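Local coordinates for protein cytochrome P450 monooxygenase (Rhodococcus sp. ECU0066, PDB 6KBH) that probably acts as a self-sufficient monooxygenase, joining a heme-bearing P450 unit to FMN and [2Fe-2S] reductase units in one chain, at residues 60-65 with 78-83. Sequence-based numbering, arbitrary orientation.
Sequences WSRDEE and VTRYED
Thr79 meets Ser61 and Arg62 at once, offering its hydroxyl to the first and its methyl to the second. Its CB points at helix 59-64, and with chi1 at -79° OG1 lies anti to the carbonyl carbon and CG2 anti to the backbone N, which spreads the two branches over neighbouring residues of the helix. OG1 donates a hydrogen bond to OG of Ser61, 3.1 Å away. The methyl CG2 rests against CG of Arg62 at 3.2 Å, the two side chains crossing at about a right angle. Beyond this apolar touch the Arg62 guanidinium passes on to Ser359 and the backbone of Ala55, and Ser359 also bonds Thr79 O.

Next in the chain, Arg80 occupies the N-cap position of helix 81-89. Its CG lies 3.8 Å from CA of Arg62, and the bend at chi3 brings NH1 back to that residue's carbonyl oxygen. NH1 reaches Arg62 O at 2.6 Å, almost end-on to the carbonyl, but the hydrogen bond is bent, with 130° at the hydrogen, and the oxygen sits 32° out of the guanidinium plane. An alanine here would probably leave Arg62 O without this donor and open a gap beside the Arg62 backbone where the aliphatic chain now lies.

Strand 76-78 thus passes into helix 81-89 alongside helix 59-64, in the P450 part of the chain and away from the cofactors. Two hydrogen bonds to neutral acceptors flank a patch of methyl and methylene packing, with no salt bridge across the segments: Asp63 OD1 stays 6.1 Å from Arg80 NH1 and pairs with Arg59, so charge probably adds at most a longer-range attraction to the contact.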
loop_
_atom_site.group_PDB
_atom_site.type_symbol
_atom_site.label_atom_id
_atom_site.label_comp_id
_atom_site.label_asym_id
_atom_site.label_seq_id
_atom_site.Cartn_x
_atom_site.Cartn_y
_atom_site.Cartn_z
ATOM N N TRP A 60 13.431 20.753 -16.454
ATOM C CA TRP A 60 14.413 20.844 -17.529
ATOM C C TRP A 60 15.400 19.684 -17.486
ATOM O O TRP A 60 15.917 19.269 -18.529
ATOM C CB TRP A 60 15.160 22.179 -17.456
ATOM C CG TRP A 60 16.034 22.305 -16.243
ATOM C CD1 TRP A 60 15.684 22.827 -15.030
ATOM C CD2 TRP A 60 17.399 21.882 -16.117
ATOM N NE1 TRP A 60 16.746 22.758 -14.160
ATOM C CE2 TRP A 60 17.809 22.181 -14.803
ATOM C CE3 TRP A 60 18.312 21.279 -16.989
ATOM C CZ2 TRP A 60 19.095 21.903 -14.340
ATOM C CZ3 TRP A 60 19.586 20.999 -16.526
ATOM C CH2 TRP A 60 19.964 21.312 -15.214
ATOM N N SER A 61 15.673 19.148 -16.295
ATOM C CA SER A 61 16.616 18.040 -16.191
ATOM C C SER A 61 15.972 16.713 -16.592
ATOM O O SER A 61 16.621 15.870 -17.220
ATOM C CB SER A 61 17.183 17.967 -14.773
ATOM O OG SER A 61 18.276 17.067 -14.706
ATOM N N ARG A 62 14.697 16.507 -16.249
ATOM C CA ARG A 62 14.005 15.311 -16.724
ATOM C C ARG A 62 13.934 15.286 -18.244
ATOM O O ARG A 62 13.981 14.214 -18.859
ATOM C CB ARG A 62 12.597 15.237 -16.121
ATOM C CG ARG A 62 12.589 14.920 -14.643
ATOM C CD ARG A 62 11.266 14.486 -14.064
ATOM N NE ARG A 62 10.276 15.555 -14.044
ATOM C CZ ARG A 62 10.299 16.589 -13.210
ATOM N NH1 ARG A 62 11.278 16.714 -12.327
ATOM N NH2 ARG A 62 9.347 17.511 -13.271
ATOM N N ASP A 63 13.863 16.459 -18.868
ATOM C CA ASP A 63 13.657 16.519 -20.307
ATOM C C ASP A 63 14.967 16.388 -21.071
ATOM O O ASP A 63 15.093 15.533 -21.955
ATOM C CB ASP A 63 12.940 17.817 -20.676
ATOM C CG ASP A 63 11.510 17.848 -20.177
ATOM O OD1 ASP A 63 10.969 16.769 -19.856
ATOM O OD2 ASP A 63 10.919 18.945 -20.107
ATOM N N GLU A 64 15.963 17.212 -20.743
ATOM C CA GLU A 64 17.135 17.321 -21.596
ATOM C C GLU A 64 18.455 16.928 -20.949
ATOM O O GLU A 64 19.422 16.692 -21.682
ATOM C CB GLU A 64 17.257 18.752 -22.144
ATOM C CG GLU A 64 15.915 19.393 -22.459
ATOM C CD GLU A 64 16.043 20.845 -22.856
ATOM O OE1 GLU A 64 16.822 21.143 -23.785
ATOM O OE2 GLU A 64 15.367 21.690 -22.232
ATOM N N GLU A 65 18.536 16.833 -19.622
ATOM C CA GLU A 65 19.782 16.440 -18.961
ATOM C C GLU A 65 19.465 15.716 -17.665
ATOM O O GLU A 65 19.384 16.330 -16.593
ATOM C CB GLU A 65 20.687 17.643 -18.701
ATOM C CG GLU A 65 22.116 17.246 -18.385
ATOM C CD GLU A 65 23.044 18.431 -18.284
ATOM O OE1 GLU A 65 22.546 19.576 -18.293
ATOM O OE2 GLU A 65 24.272 18.215 -18.198
ATOM N N VAL A 78 20.770 13.445 -9.952
ATOM C CA VAL A 78 20.062 12.421 -10.710
ATOM C C VAL A 78 18.573 12.691 -10.587
ATOM O O VAL A 78 18.049 12.855 -9.480
ATOM C CB VAL A 78 20.416 11.006 -10.225
ATOM C CG1 VAL A 78 19.679 9.958 -11.052
ATOM C CG2 VAL A 78 21.916 10.795 -10.307
ATOM N N THR A 79 17.894 12.719 -11.725
ATOM C CA THR A 79 16.635 13.425 -11.837
ATOM C C THR A 79 15.458 12.550 -12.253
ATOM O O THR A 79 14.350 12.796 -11.770
ATOM C CB THR A 79 16.829 14.604 -12.804
ATOM O OG1 THR A 79 17.487 15.674 -12.108
ATOM C CG2 THR A 79 15.549 15.103 -13.381
ATOM N N ARG A 80 15.670 11.485 -13.031
ATOM C CA ARG A 80 14.565 10.692 -13.561
ATOM C C ARG A 80 14.339 9.405 -12.758
ATOM O O ARG A 80 15.261 8.845 -12.161
ATOM C CB ARG A 80 14.810 10.381 -15.041
ATOM C CG ARG A 80 14.845 11.656 -15.874
ATOM C CD ARG A 80 14.439 11.473 -17.325
ATOM N NE ARG A 80 15.509 10.916 -18.141
ATOM C CZ ARG A 80 15.696 11.218 -19.422
ATOM N NH1 ARG A 80 14.893 12.084 -20.027
ATOM N NH2 ARG A 80 16.694 10.664 -20.094
ATOM N N TYR A 81 13.089 8.932 -12.779
ATOM C CA TYR A 81 12.601 7.960 -11.800
ATOM C C TYR A 81 13.223 6.577 -11.985
ATOM O O TYR A 81 13.572 5.918 -10.997
ATOM C CB TYR A 81 11.072 7.909 -11.876
ATOM C CG TYR A 81 10.382 6.766 -11.157
ATOM C CD1 TYR A 81 10.221 5.529 -11.765
ATOM C CD2 TYR A 81 9.831 6.948 -9.892
ATOM C CE1 TYR A 81 9.582 4.499 -11.126
ATOM C CE2 TYR A 81 9.185 5.914 -9.244
ATOM C CZ TYR A 81 9.062 4.694 -9.869
ATOM O OH TYR A 81 8.422 3.654 -9.243
ATOM N N GLU A 82 13.364 6.115 -13.231
ATOM C CA GLU A 82 14.091 4.869 -13.464
ATOM C C GLU A 82 15.496 4.949 -12.875
ATOM O O GLU A 82 15.977 3.993 -12.255
ATOM C CB GLU A 82 14.170 4.561 -14.963
ATOM C CG GLU A 82 12.915 3.985 -15.659
ATOM C CD GLU A 82 12.106 3.006 -14.815
ATOM O OE1 GLU A 82 12.415 1.794 -14.844
ATOM O OE2 GLU A 82 11.152 3.438 -14.133
ATOM N N ASP A 83 16.157 6.099 -13.038
ATOM C CA ASP A 83 17.560 6.220 -12.647
ATOM C C ASP A 83 17.728 6.216 -11.132
ATOM O O ASP A 83 18.602 5.521 -10.602
ATOM C CB ASP A 83 18.166 7.489 -13.251
ATOM C CG ASP A 83 18.591 7.304 -14.697
ATOM O OD1 ASP A 83 18.864 6.152 -15.098
ATOM O OD2 ASP A 83 18.656 8.313 -15.430
#